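Local structure of glycerate dehydrogenase/glyoxylate reductase (Thermus thermophilus, 2CUK) at residues T6-G11 with V24-G29; R90-P95 with R304-P309; V170-R175 with Y182-L187; A238-L243 with Y267-A272. The protein probably catalyses the NAD(P)H-dependent reduction of glyoxylate and hydroxypyruvate to their 2-hydroxyacids, as a member of the D-isomer specific 2-hydroxyacid dehydrogenase family. All blocks are in the same frame, centred on the assembly; numbering follows the deposited sequence.

Contact 1 (T6-G11 with V24-G29); sequences TRTLPG and VEVHRG
The H27 ring and the R7 guanidinium both meet the carbonyl oxygen of T6. It sits near the H27 ring plane, at the edge, with H27 CD2 3.4 Å from T6 O, and it lies close to the guanidinium plane, where R7 NH1 donates a 2.8 Å hydrogen bond to T6 O. That donor stands above the carbonyl plane, 61° out of it; the chain, bent at chi2 (-67°), brings NH1 back to the carbonyl. R7 NH1 also forms a salt bridge with D53, and H27 NE2 is hydrogen-bonded to F31 O, so both groups are held at their polar ends. An alanine in place of R7 removes the donor to T6 O and the salt bridge to D53, and would probably loosen the loop after strand 2-5. Farther along, V26 CG1 presses on T8 CA at 3.6 Å, and the T8 and V26 side chains cross nearly at right angles; a beta-branched pair fits because T8 can offer its methyl to the valine while its hydroxyl bonds to E135 of the second subunit. R7 CA lies 3.5 Å from H27 O in a CA-H...O contact, and two waters bridge the segments. One accepts from T8 N (2.9 Å) and donates to H27 O (2.6 Å) and G29 O (2.9 Å); the other donates to T8 OG1 and accepts from G29 N at 2.7 Å. The chemistry thus implies a solvent-mediated seam between loops that leave neighbouring parallel strands, 2-5 and 23-26: the segments are hydrogen-bonded through water, R7 braces its own loop at T6 O, and T8 draws in the subunit interface.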
loop_
_atom_site.group_PDB
_atom_site.type_symbol
_atom_site.label_atom_id
_atom_site.label_comp_id
_atom_site.label_asym_id
_atom_site.label_seq_id
_atom_site.Cartn_x
_atom_site.Cartn_y
_atom_site.Cartn_z
ATOM N N THR A 6 -13.453 -14.918 24.800
ATOM C CA THR A 6 -14.370 -13.803 24.592
ATOM C C THR A 6 -14.783 -13.472 23.161
ATOM O O THR A 6 -15.735 -12.721 22.956
ATOM C CB THR A 6 -13.821 -12.526 25.243
ATOM O OG1 THR A 6 -12.587 -12.159 24.611
ATOM C CG2 THR A 6 -13.577 -12.760 26.735
ATOM N N ARG A 7 -14.078 -14.021 22.177
ATOM C CA ARG A 7 -14.407 -13.769 20.773
ATOM C C ARG A 7 -14.038 -14.970 19.912
ATOM O O ARG A 7 -13.182 -15.769 20.286
ATOM C CB ARG A 7 -13.647 -12.545 20.248
ATOM C CG ARG A 7 -13.975 -11.231 20.929
ATOM C CD ARG A 7 -15.398 -10.766 20.647
ATOM N NE ARG A 7 -15.614 -9.419 21.169
ATOM C CZ ARG A 7 -15.536 -9.092 22.455
ATOM N NH1 ARG A 7 -15.256 -10.021 23.363
ATOM N NH2 ARG A 7 -15.711 -7.833 22.835
ATOM N N THR A 8 -14.683 -15.094 18.755
ATOM C CA THR A 8 -14.374 -16.190 17.846
ATOM C C THR A 8 -13.003 -15.910 17.236
ATOM O O THR A 8 -12.671 -14.761 16.937
ATOM C CB THR A 8 -15.418 -16.303 16.726
ATOM O OG1 THR A 8 -15.603 -15.022 16.114
ATOM C CG2 THR A 8 -16.747 -16.787 17.287
ATOM N N LEU A 9 -12.207 -16.957 17.056
ATOM C CA LEU A 9 -10.862 -16.807 16.513
ATOM C C LEU A 9 -10.687 -17.540 15.190
ATOM O O LEU A 9 -11.330 -18.560 14.944
ATOM C CB LEU A 9 -9.830 -17.337 17.513
ATOM C CG LEU A 9 -9.902 -16.817 18.953
ATOM C CD1 LEU A 9 -8.808 -17.486 19.777
ATOM C CD2 LEU A 9 -9.742 -15.299 18.978
ATOM N N PRO A 10 -9.806 -17.025 14.320
ATOM C CA PRO A 10 -9.549 -17.642 13.018
ATOM C C PRO A 10 -8.622 -18.837 13.191
ATOM O O PRO A 10 -7.769 -18.842 14.082
ATOM C CB PRO A 10 -8.897 -16.512 12.238
ATOM C CG PRO A 10 -8.067 -15.846 13.295
ATOM C CD PRO A 10 -9.021 -15.786 14.475
ATOM N N GLY A 11 -8.786 -19.846 12.341
ATOM C CA GLY A 11 -7.945 -21.024 12.443
ATOM C C GLY A 11 -8.510 -22.023 13.436
ATOM O O GLY A 11 -9.561 -21.787 14.029
ATOM N N VAL A 24 -14.383 -25.878 25.682
ATOM C CA VAL A 24 -14.167 -24.535 25.157
ATOM C C VAL A 24 -15.449 -23.768 24.849
ATOM O O VAL A 24 -16.246 -24.178 24.004
ATOM C CB VAL A 24 -13.311 -24.576 23.867
ATOM C CG1 VAL A 24 -12.999 -23.157 23.401
ATOM C CG2 VAL A 24 -12.028 -25.348 24.118
ATOM N N GLU A 25 -15.643 -22.653 25.546
ATOM C CA GLU A 25 -16.778 -21.786 25.272
ATOM C C GLU A 25 -16.336 -20.553 24.495
ATOM O O GLU A 25 -15.549 -19.732 24.951
ATOM C CB GLU A 25 -17.390 -21.369 26.610
ATOM C CG GLU A 25 -18.766 -20.723 26.441
ATOM C CD GLU A 25 -19.317 -20.348 27.801
ATOM O OE1 GLU A 25 -19.325 -21.194 28.683
ATOM O OE2 GLU A 25 -19.729 -19.200 27.966
ATOM N N VAL A 26 -16.834 -20.465 23.257
ATOM C CA VAL A 26 -16.443 -19.334 22.432
ATOM C C VAL A 26 -17.630 -18.404 22.166
ATOM O O VAL A 26 -18.663 -18.793 21.635
ATOM C CB VAL A 26 -15.881 -19.882 21.121
ATOM C CG1 VAL A 26 -15.352 -18.739 20.260
ATOM C CG2 VAL A 26 -14.747 -20.849 21.416
ATOM N N HIS A 27 -17.461 -17.144 22.605
ATOM C CA HIS A 27 -18.534 -16.166 22.483
ATOM C C HIS A 27 -18.605 -15.573 21.073
ATOM O O HIS A 27 -17.634 -15.053 20.536
ATOM C CB HIS A 27 -18.247 -15.057 23.494
ATOM C CG HIS A 27 -19.293 -13.983 23.383
ATOM N ND1 HIS A 27 -20.555 -14.126 23.851
ATOM C CD2 HIS A 27 -19.173 -12.714 22.805
ATOM C CE1 HIS A 27 -21.184 -12.972 23.561
ATOM N NE2 HIS A 27 -20.380 -12.108 22.935
ATOM N N ARG A 28 -19.796 -15.699 20.455
ATOM C CA ARG A 28 -19.966 -15.177 19.102
ATOM C C ARG A 28 -20.485 -13.734 19.109
ATOM O O ARG A 28 -21.195 -13.304 20.007
ATOM C CB ARG A 28 -20.969 -16.071 18.365
ATOM C CG ARG A 28 -20.547 -17.539 18.334
ATOM C CD ARG A 28 -21.616 -18.416 17.672
ATOM N NE ARG A 28 -21.899 -17.948 16.311
ATOM C CZ ARG A 28 -23.154 -18.106 15.848
ATOM N NH1 ARG A 28 -24.081 -18.656 16.612
ATOM N NH2 ARG A 28 -23.455 -17.712 14.607
ATOM N N GLY A 29 -20.069 -12.964 18.087
ATOM C CA GLY A 29 -20.592 -11.606 17.948
ATOM C C GLY A 29 -19.507 -10.545 18.138
ATOM O O GLY A 29 -18.374 -10.832 18.493
HETATM O O HOH W 1 -16.975 -13.328 18.644
HETATM O O HOH W 2 -18.560 -13.975 16.041
#

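Contact 2 (R90-P95 with R304-P309); sequences RVTHTP and REPPNP
R90 reaches across from strand 90-92 with its CB directed at 304-309. CG lies anti to the carbonyl carbon (chi1 -60°), and further bends at chi2 and chi3 curl the chain so that NE can bond to V311 O. CZ comes next, 4.0 Å from P306 CD, and the proline ring lies over one guanidinium face, with NH1 3.6 Å from P306 CD. At the tip NH2 donates to E305 OE2 in a salt bridge of 2.7 Å that is almost straight (175°), in the guanidinium plane and on the syn lone pair of the carboxylate; NH2 also brushes P309 CB at 3.7 Å. Arginine suits this place because one flat cation can bind an acid at its edge and accept a proline on its face. The backbones join at T92 and P309 in a single bridge, CA to CA 4.2 Å, and H93 N gives a 3.2 Å hydrogen bond to N308 O, nearly along the C=O axis. The same oxygen lies at the edge of the H93 ring, while P95 CD lies over the centre of one face, 3.4 Å above the ring plane; H93 ND1 bonds to V74 O. N308 slots its CB against P95 CD (3.7 Å), and T92 CG2 packs on P306, whose rigid ring offers a firm apolar surface. Strand 90-92 is the outermost of the five-stranded parallel sheet within this chain, beside strand 68-70. The C-terminal tail runs alongside this edge strand, and helix 283-301 touches both, meeting T92, P306 and N308 through N296 and V292.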
loop_
_atom_site.group_PDB
_atom_site.type_symbol
_atom_site.label_atom_id
_atom_site.label_comp_id
_atom_site.label_asym_id
_atom_site.label_seq_id
_atom_site.Cartn_x
_atom_site.Cartn_y
_atom_site.Cartn_z
ATOM N N ARG A 90 -2.106 -16.374 36.571
ATOM C CA ARG A 90 -1.031 -16.085 35.627
ATOM C C ARG A 90 -1.585 -15.265 34.468
ATOM O O ARG A 90 -2.743 -15.421 34.087
ATOM C CB ARG A 90 -0.411 -17.378 35.081
ATOM C CG ARG A 90 0.201 -18.290 36.138
ATOM C CD ARG A 90 1.171 -17.540 37.041
ATOM N NE ARG A 90 2.325 -17.007 36.322
ATOM C CZ ARG A 90 3.308 -17.747 35.819
ATOM N NH1 ARG A 90 3.288 -19.066 35.949
ATOM N NH2 ARG A 90 4.323 -17.162 35.199
ATOM N N VAL A 91 -0.760 -14.381 33.919
ATOM C CA VAL A 91 -1.184 -13.562 32.792
ATOM C C VAL A 91 -0.123 -13.631 31.708
ATOM O O VAL A 91 1.064 -13.413 31.970
ATOM C CB VAL A 91 -1.408 -12.082 33.204
ATOM C CG1 VAL A 91 -1.815 -11.256 31.990
ATOM C CG2 VAL A 91 -2.493 -11.999 34.270
ATOM N N THR A 92 -0.554 -13.953 30.492
ATOM C CA THR A 92 0.356 -14.055 29.359
ATOM C C THR A 92 -0.162 -13.238 28.183
ATOM O O THR A 92 -1.305 -12.782 28.189
ATOM C CB THR A 92 0.515 -15.521 28.894
ATOM O OG1 THR A 92 -0.755 -16.025 28.457
ATOM C CG2 THR A 92 1.035 -16.387 30.033
ATOM N N HIS A 93 0.690 -13.056 27.178
ATOM C CA HIS A 93 0.309 -12.313 25.986
ATOM C C HIS A 93 0.956 -12.942 24.756
ATOM O O HIS A 93 1.559 -14.009 24.848
ATOM C CB HIS A 93 0.707 -10.834 26.110
ATOM C CG HIS A 93 2.181 -10.600 26.231
ATOM N ND1 HIS A 93 2.784 -9.440 25.795
ATOM C CD2 HIS A 93 3.168 -11.364 26.757
ATOM C CE1 HIS A 93 4.080 -9.499 26.045
ATOM N NE2 HIS A 93 4.339 -10.656 26.629
ATOM N N THR A 94 0.838 -12.284 23.609
ATOM C CA THR A 94 1.396 -12.821 22.370
ATOM C C THR A 94 2.412 -11.880 21.713
ATOM O O THR A 94 2.149 -11.320 20.651
ATOM C CB THR A 94 0.265 -13.116 21.361
ATOM O OG1 THR A 94 -0.376 -11.888 20.984
ATOM C CG2 THR A 94 -0.773 -14.048 21.986
ATOM N N PRO A 95 3.591 -11.708 22.333
ATOM C CA PRO A 95 4.638 -10.830 21.798
ATOM C C PRO A 95 5.333 -11.376 20.551
ATOM O O PRO A 95 5.458 -12.592 20.382
ATOM C CB PRO A 95 5.596 -10.697 22.974
ATOM C CG PRO A 95 5.521 -12.062 23.597
ATOM C CD PRO A 95 4.028 -12.331 23.596
ATOM N N ARG A 304 3.028 -26.029 34.102
ATOM C CA ARG A 304 4.301 -25.636 33.507
ATOM C C ARG A 304 4.420 -24.120 33.438
ATOM O O ARG A 304 3.430 -23.399 33.570
ATOM C CB ARG A 304 4.447 -26.209 32.095
ATOM C CG ARG A 304 4.314 -27.717 32.002
ATOM C CD ARG A 304 4.991 -28.243 30.741
ATOM N NE ARG A 304 4.547 -27.554 29.532
ATOM C CZ ARG A 304 3.345 -27.698 28.983
ATOM N NH1 ARG A 304 2.457 -28.510 29.532
ATOM N NH2 ARG A 304 3.032 -27.027 27.882
ATOM N N GLU A 305 5.641 -23.645 33.232
ATOM C CA GLU A 305 5.895 -22.217 33.132
ATOM C C GLU A 305 5.586 -21.789 31.698
ATOM O O GLU A 305 6.168 -22.314 30.746
ATOM C CB GLU A 305 7.357 -21.923 33.471
ATOM C CG GLU A 305 7.721 -20.446 33.515
ATOM C CD GLU A 305 6.851 -19.655 34.473
ATOM O OE1 GLU A 305 6.617 -20.133 35.604
ATOM O OE2 GLU A 305 6.408 -18.548 34.096
ATOM N N PRO A 306 4.658 -20.835 31.527
ATOM C CA PRO A 306 4.296 -20.360 30.187
ATOM C C PRO A 306 5.460 -19.630 29.518
ATOM O O PRO A 306 6.290 -19.022 30.191
ATOM C CB PRO A 306 3.110 -19.443 30.462
ATOM C CG PRO A 306 3.463 -18.854 31.788
ATOM C CD PRO A 306 3.955 -20.059 32.564
ATOM N N PRO A 307 5.536 -19.687 28.180
ATOM C CA PRO A 307 6.615 -19.021 27.445
ATOM C C PRO A 307 6.559 -17.491 27.380
ATOM O O PRO A 307 7.595 -16.840 27.249
ATOM C CB PRO A 307 6.531 -19.662 26.059
ATOM C CG PRO A 307 5.075 -19.969 25.921
ATOM C CD PRO A 307 4.729 -20.530 27.281
ATOM N N ASN A 308 5.366 -16.911 27.472
ATOM C CA ASN A 308 5.249 -15.454 27.392
ATOM C C ASN A 308 4.448 -14.856 28.544
ATOM O O ASN A 308 3.410 -14.224 28.334
ATOM C CB ASN A 308 4.606 -15.055 26.060
ATOM C CG ASN A 308 5.158 -15.840 24.886
ATOM O OD1 ASN A 308 4.488 -16.715 24.346
ATOM N ND2 ASN A 308 6.389 -15.535 24.492
ATOM N N PRO A 309 4.933 -15.030 29.781
ATOM C CA PRO A 309 4.221 -14.490 30.939
ATOM C C PRO A 309 4.387 -12.988 31.136
ATOM O O PRO A 309 5.421 -12.408 30.796
ATOM C CB PRO A 309 4.811 -15.288 32.094
ATOM C CG PRO A 309 6.254 -15.411 31.678
ATOM C CD PRO A 309 6.144 -15.762 30.199
#

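Contact 3 (V170-R175 with Y182-L187); sequences VVYHAR and YPFLSL
The F184 ring enters edge-first against the face of Y172, an offset edge-to-face pair with centroids 5.2 Å apart and planes at 71°. F184 CD1 is the bump, 3.3 Å from Y172 CE1, and the far end of the same edge abuts the backbone of A174, F184 CZ lying 3.3 Å from A174 O. Y172 can present that face because its CG takes the crowded position between backbone N and carbonyl carbon (chi1 77°). Its hydroxyl shares a water with Y182 O and bonds to K178 N. At one end V170 CG1 sits over the Y182 ring, 4.0 Å from its centroid; on the other side of the strand L185 CD1 fits against V171 CB at 3.8 Å. Branched aliphatics suit these spots, where a methyl knob is met by a ring or another methyl. The backbone keeps the pieces in register as a parallel bridge: Y172 N bonds to P183 O, and L185 N to Y172 O at 2.8 Å, nearly straight. Strand 169-173 is outermost, within this chain, in the parallel sheet of the Rossmann-type NAD-binding domain, and A174 touches the glycine-rich turn thought to hold the cofactor. H173, its CG anti to the backbone N, points ND1 at L185 O (2.8 Å), on a lone pair and in the ring plane, while L187 CB lies over one face. An alanine here removes the bond to L185 O and the ring beneath L187 CB, and would probably leave the start of helix 187-193 less well fixed. That helix is capped by S186 OG, bonded to E189 N.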
loop_
_atom_site.group_PDB
_atom_site.type_symbol
_atom_site.label_atom_id
_atom_site.label_comp_id
_atom_site.label_asym_id
_atom_site.label_seq_id
_atom_site.Cartn_x
_atom_site.Cartn_y
_atom_site.Cartn_z
ATOM N N VAL A 170 16.220 7.243 7.114
ATOM C CA VAL A 170 15.576 6.984 8.394
ATOM C C VAL A 170 16.252 7.621 9.604
ATOM O O VAL A 170 17.475 7.592 9.735
ATOM C CB VAL A 170 15.469 5.467 8.651
ATOM C CG1 VAL A 170 14.856 5.213 10.027
ATOM C CG2 VAL A 170 14.629 4.813 7.561
ATOM N N VAL A 171 15.436 8.197 10.480
ATOM C CA VAL A 171 15.910 8.813 11.715
ATOM C C VAL A 171 14.898 8.404 12.772
ATOM O O VAL A 171 13.803 7.943 12.434
ATOM C CB VAL A 171 15.966 10.362 11.618
ATOM C CG1 VAL A 171 16.888 10.779 10.486
ATOM C CG2 VAL A 171 14.570 10.924 11.410
ATOM N N TYR A 172 15.242 8.552 14.045
ATOM C CA TYR A 172 14.296 8.156 15.077
ATOM C C TYR A 172 14.511 8.803 16.430
ATOM O O TYR A 172 15.580 9.334 16.731
ATOM C CB TYR A 172 14.318 6.631 15.248
ATOM C CG TYR A 172 15.510 6.098 16.024
ATOM C CD1 TYR A 172 15.392 5.753 17.374
ATOM C CD2 TYR A 172 16.751 5.945 15.413
ATOM C CE1 TYR A 172 16.487 5.264 18.095
ATOM C CE2 TYR A 172 17.851 5.463 16.121
ATOM C CZ TYR A 172 17.714 5.123 17.459
ATOM O OH TYR A 172 18.805 4.638 18.154
ATOM N N HIS A 173 13.460 8.762 17.238
ATOM C CA HIS A 173 13.504 9.276 18.592
ATOM C C HIS A 173 12.907 8.177 19.452
ATOM O O HIS A 173 11.982 7.489 19.029
ATOM C CB HIS A 173 12.671 10.546 18.748
ATOM C CG HIS A 173 12.551 11.004 20.169
ATOM N ND1 HIS A 173 13.633 11.447 20.899
ATOM C CD2 HIS A 173 11.493 11.021 21.015
ATOM C CE1 HIS A 173 13.247 11.715 22.135
ATOM N NE2 HIS A 173 11.954 11.465 22.232
ATOM N N ALA A 174 13.445 8.006 20.651
ATOM C CA ALA A 174 12.952 6.990 21.573
ATOM C C ALA A 174 13.426 7.373 22.967
ATOM O O ALA A 174 14.318 8.213 23.112
ATOM C CB ALA A 174 13.487 5.619 21.185
ATOM N N ARG A 175 12.829 6.769 23.989
ATOM C CA ARG A 175 13.219 7.095 25.357
ATOM C C ARG A 175 14.698 6.751 25.607
ATOM O O ARG A 175 15.358 7.276 26.497
ATOM C CB ARG A 175 12.337 6.284 26.309
ATOM C CG ARG A 175 10.830 6.476 26.082
ATOM C CD ARG A 175 10.427 7.947 25.902
ATOM N NE ARG A 175 9.775 8.126 24.598
ATOM C CZ ARG A 175 9.365 9.353 24.253
ATOM N NH1 ARG A 175 9.534 10.374 25.072
ATOM N NH2 ARG A 175 8.795 9.539 23.057
ATOM N N TYR A 182 21.006 4.418 12.284
ATOM C CA TYR A 182 20.154 5.571 12.002
ATOM C C TYR A 182 20.411 6.677 13.015
ATOM O O TYR A 182 20.691 6.409 14.182
ATOM C CB TYR A 182 18.667 5.207 12.092
ATOM C CG TYR A 182 18.270 3.886 11.474
ATOM C CD1 TYR A 182 18.455 3.635 10.114
ATOM C CD2 TYR A 182 17.677 2.896 12.251
ATOM C CE1 TYR A 182 18.052 2.425 9.546
ATOM C CE2 TYR A 182 17.276 1.689 11.698
ATOM C CZ TYR A 182 17.462 1.459 10.350
ATOM O OH TYR A 182 17.043 0.261 9.818
ATOM N N PRO A 183 20.323 7.940 12.576
ATOM C CA PRO A 183 20.542 9.075 13.477
ATOM C C PRO A 183 19.483 9.135 14.577
ATOM O O PRO A 183 18.286 9.033 14.301
ATOM C CB PRO A 183 20.455 10.275 12.539
ATOM C CG PRO A 183 21.005 9.732 11.258
ATOM C CD PRO A 183 20.326 8.380 11.170
ATOM N N PHE A 184 19.927 9.280 15.823
ATOM C CA PHE A 184 19.024 9.376 16.968
ATOM C C PHE A 184 18.802 10.870 17.223
ATOM O O PHE A 184 19.757 11.611 17.455
ATOM C CB PHE A 184 19.657 8.728 18.204
ATOM C CG PHE A 184 18.798 8.799 19.437
ATOM C CD1 PHE A 184 17.732 7.928 19.609
ATOM C CD2 PHE A 184 19.051 9.749 20.420
ATOM C CE1 PHE A 184 16.925 7.997 20.744
ATOM C CE2 PHE A 184 18.253 9.829 21.557
ATOM C CZ PHE A 184 17.185 8.949 21.720
ATOM N N LEU A 185 17.548 11.308 17.184
ATOM C CA LEU A 185 17.235 12.722 17.378
ATOM C C LEU A 185 16.273 12.970 18.532
ATOM O O LEU A 185 15.608 12.056 19.016
ATOM C CB LEU A 185 16.615 13.296 16.093
ATOM C CG LEU A 185 17.328 13.028 14.764
ATOM C CD1 LEU A 185 16.472 13.519 13.594
ATOM C CD2 LEU A 185 18.684 13.715 14.765
ATOM N N SER A 186 16.211 14.222 18.976
ATOM C CA SER A 186 15.279 14.601 20.028
ATOM C C SER A 186 13.943 14.664 19.291
ATOM O O SER A 186 13.922 14.748 18.061
ATOM C CB SER A 186 15.623 15.987 20.580
ATOM O OG SER A 186 15.445 16.979 19.579
ATOM N N LEU A 187 12.833 14.625 20.019
ATOM C CA LEU A 187 11.529 14.687 19.366
ATOM C C LEU A 187 11.412 15.981 18.569
ATOM O O LEU A 187 10.906 15.991 17.448
ATOM C CB LEU A 187 10.402 14.610 20.398
ATOM C CG LEU A 187 8.979 14.714 19.834
ATOM C CD1 LEU A 187 8.757 13.651 18.768
ATOM C CD2 LEU A 187 7.979 14.559 20.959
HETATM O O HOH W 3 20.800 5.015 16.643
#

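Contact 4 (A238-L243 with Y267-A272); sequences ALVEAL and YALPNA
Apolar packing centres on L243, which points from helix 236-243 toward the loop 267-272. Its CB lies 3.7 Å from L269 CD1, and its CD1 follows at 3.8 Å from that same L269 CD1, so one methyl of L269 is gripped along the L243 chain. L243 CD1 also reaches A272 CB at 4.1 Å, where a residue as small as alanine leaves room for the leucine, while V240 adds a looser touch on L269 from one turn earlier. Polar contact rests on a single bond: N271 ND2 donates to L243 O at 3.1 Å, with an N-H...O angle of 159°. The donor lies in the carbonyl plane, on a lone pair. N271 carries its amide there from the crowded first-torsion position (chi1 61°), and ND2 gives a further bond to F248 O. An asparagine suits such a place, its short side chain able to satisfy two carbonyls. Turn bonding shapes the loop itself: A272 N meets L269 O at 3.1 Å, closing a type I turn. The arrangement belongs to the Rossmann-type NAD-binding domain, in which helix 236-243 lies in the beta-alpha-beta crossover from strand 224-227 to strand 249-252 and packs on the turn leading into the last strand, 272-274.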
loop_
_atom_site.group_PDB
_atom_site.type_symbol
_atom_site.label_atom_id
_atom_site.label_comp_id
_atom_site.label_asym_id
_atom_site.label_seq_id
_atom_site.Cartn_x
_atom_site.Cartn_y
_atom_site.Cartn_z
ATOM N N ALA A 238 -6.940 18.461 16.795
ATOM C CA ALA A 238 -5.818 19.240 16.283
ATOM C C ALA A 238 -5.348 18.704 14.933
ATOM O O ALA A 238 -4.939 19.472 14.065
ATOM C CB ALA A 238 -4.664 19.223 17.287
ATOM N N LEU A 239 -5.405 17.387 14.753
ATOM C CA LEU A 239 -4.989 16.792 13.490
ATOM C C LEU A 239 -5.887 17.309 12.362
ATOM O O LEU A 239 -5.406 17.612 11.271
ATOM C CB LEU A 239 -5.063 15.265 13.558
ATOM C CG LEU A 239 -4.646 14.549 12.266
ATOM C CD1 LEU A 239 -3.215 14.929 11.892
ATOM C CD2 LEU A 239 -4.760 13.037 12.464
ATOM N N VAL A 240 -7.189 17.405 12.630
ATOM C CA VAL A 240 -8.134 17.914 11.640
ATOM C C VAL A 240 -7.704 19.318 11.213
ATOM O O VAL A 240 -7.693 19.646 10.030
ATOM C CB VAL A 240 -9.574 18.000 12.212
ATOM C CG1 VAL A 240 -10.468 18.788 11.246
ATOM C CG2 VAL A 240 -10.143 16.602 12.424
ATOM N N GLU A 241 -7.350 20.139 12.194
ATOM C CA GLU A 241 -6.904 21.503 11.927
ATOM C C GLU A 241 -5.685 21.531 11.003
ATOM O O GLU A 241 -5.661 22.266 10.017
ATOM C CB GLU A 241 -6.558 22.201 13.243
ATOM C CG GLU A 241 -7.748 22.407 14.175
ATOM C CD GLU A 241 -7.340 22.955 15.539
ATOM O OE1 GLU A 241 -6.249 23.556 15.645
ATOM O OE2 GLU A 241 -8.116 22.799 16.505
ATOM N N ALA A 242 -4.686 20.716 11.334
ATOM C CA ALA A 242 -3.435 20.635 10.583
ATOM C C ALA A 242 -3.581 20.058 9.186
ATOM O O ALA A 242 -2.757 20.329 8.307
ATOM C CB ALA A 242 -2.408 19.806 11.375
ATOM N N LEU A 243 -4.623 19.263 8.976
ATOM C CA LEU A 243 -4.844 18.642 7.676
ATOM C C LEU A 243 -5.497 19.556 6.655
ATOM O O LEU A 243 -5.481 19.265 5.462
ATOM C CB LEU A 243 -5.694 17.376 7.833
ATOM C CG LEU A 243 -4.972 16.151 8.405
ATOM C CD1 LEU A 243 -5.972 15.059 8.683
ATOM C CD2 LEU A 243 -3.922 15.669 7.419
ATOM N N TYR A 267 -13.200 11.973 8.187
ATOM C CA TYR A 267 -13.728 11.175 7.082
ATOM C C TYR A 267 -14.041 12.012 5.854
ATOM O O TYR A 267 -14.130 11.485 4.750
ATOM C CB TYR A 267 -14.988 10.419 7.512
ATOM C CG TYR A 267 -14.725 9.254 8.434
ATOM C CD1 TYR A 267 -13.969 8.156 8.009
ATOM C CD2 TYR A 267 -15.233 9.241 9.729
ATOM C CE1 TYR A 267 -13.726 7.076 8.861
ATOM C CE2 TYR A 267 -15.001 8.170 10.585
ATOM C CZ TYR A 267 -14.249 7.091 10.147
ATOM O OH TYR A 267 -14.038 6.027 10.995
ATOM N N ALA A 268 -14.204 13.318 6.048
ATOM C CA ALA A 268 -14.507 14.220 4.945
ATOM C C ALA A 268 -13.236 14.791 4.306
ATOM O O ALA A 268 -13.307 15.527 3.322
ATOM C CB ALA A 268 -15.403 15.355 5.434
ATOM N N LEU A 269 -12.076 14.448 4.860
ATOM C CA LEU A 269 -10.802 14.937 4.330
ATOM C C LEU A 269 -10.160 13.904 3.411
ATOM O O LEU A 269 -9.756 12.831 3.853
ATOM C CB LEU A 269 -9.838 15.279 5.475
ATOM C CG LEU A 269 -10.268 16.438 6.379
ATOM C CD1 LEU A 269 -9.278 16.609 7.524
ATOM C CD2 LEU A 269 -10.358 17.713 5.555
ATOM N N PRO A 270 -10.066 14.216 2.111
ATOM C CA PRO A 270 -9.468 13.289 1.150
ATOM C C PRO A 270 -8.002 12.949 1.407
ATOM O O PRO A 270 -7.522 11.917 0.944
ATOM C CB PRO A 270 -9.695 13.986 -0.195
ATOM C CG PRO A 270 -9.764 15.439 0.172
ATOM C CD PRO A 270 -10.583 15.416 1.432
ATOM N N ASN A 271 -7.293 13.803 2.147
ATOM C CA ASN A 271 -5.884 13.536 2.441
ATOM C C ASN A 271 -5.699 12.763 3.748
ATOM O O ASN A 271 -4.590 12.658 4.274
ATOM C CB ASN A 271 -5.068 14.843 2.445
ATOM C CG ASN A 271 -5.538 15.840 3.492
ATOM O OD1 ASN A 271 -6.716 15.884 3.850
ATOM N ND2 ASN A 271 -4.613 16.667 3.969
ATOM N N ALA A 272 -6.795 12.216 4.265
ATOM C CA ALA A 272 -6.752 11.410 5.481
ATOM C C ALA A 272 -7.233 10.002 5.131
ATOM O O ALA A 272 -8.279 9.837 4.510
ATOM C CB ALA A 272 -7.652 12.012 6.564
#

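How the contacts relate
From the N terminus, contact 1 closes a short excursion through helix 15-19, joining loops at the ends of strands 2-5 and 23-26. Contact 2 spans far more chain: it opens at strand 90-92 and closes only with the C-terminal tail, so contacts 3 and 4 both fall within its span, one after the other. Contact 3 folds the return from strand 169-173, and contact 4 ties helix 236-243 to the turn before strand 272-274. None of the spans cross. Contacts 1 and 2 lie at the two outer edges of the five-stranded sheet, their nearest atoms about 9 Å apart; contacts 3 and 4 do so for the six-stranded NAD-binding sheet, contact 4 at that turn.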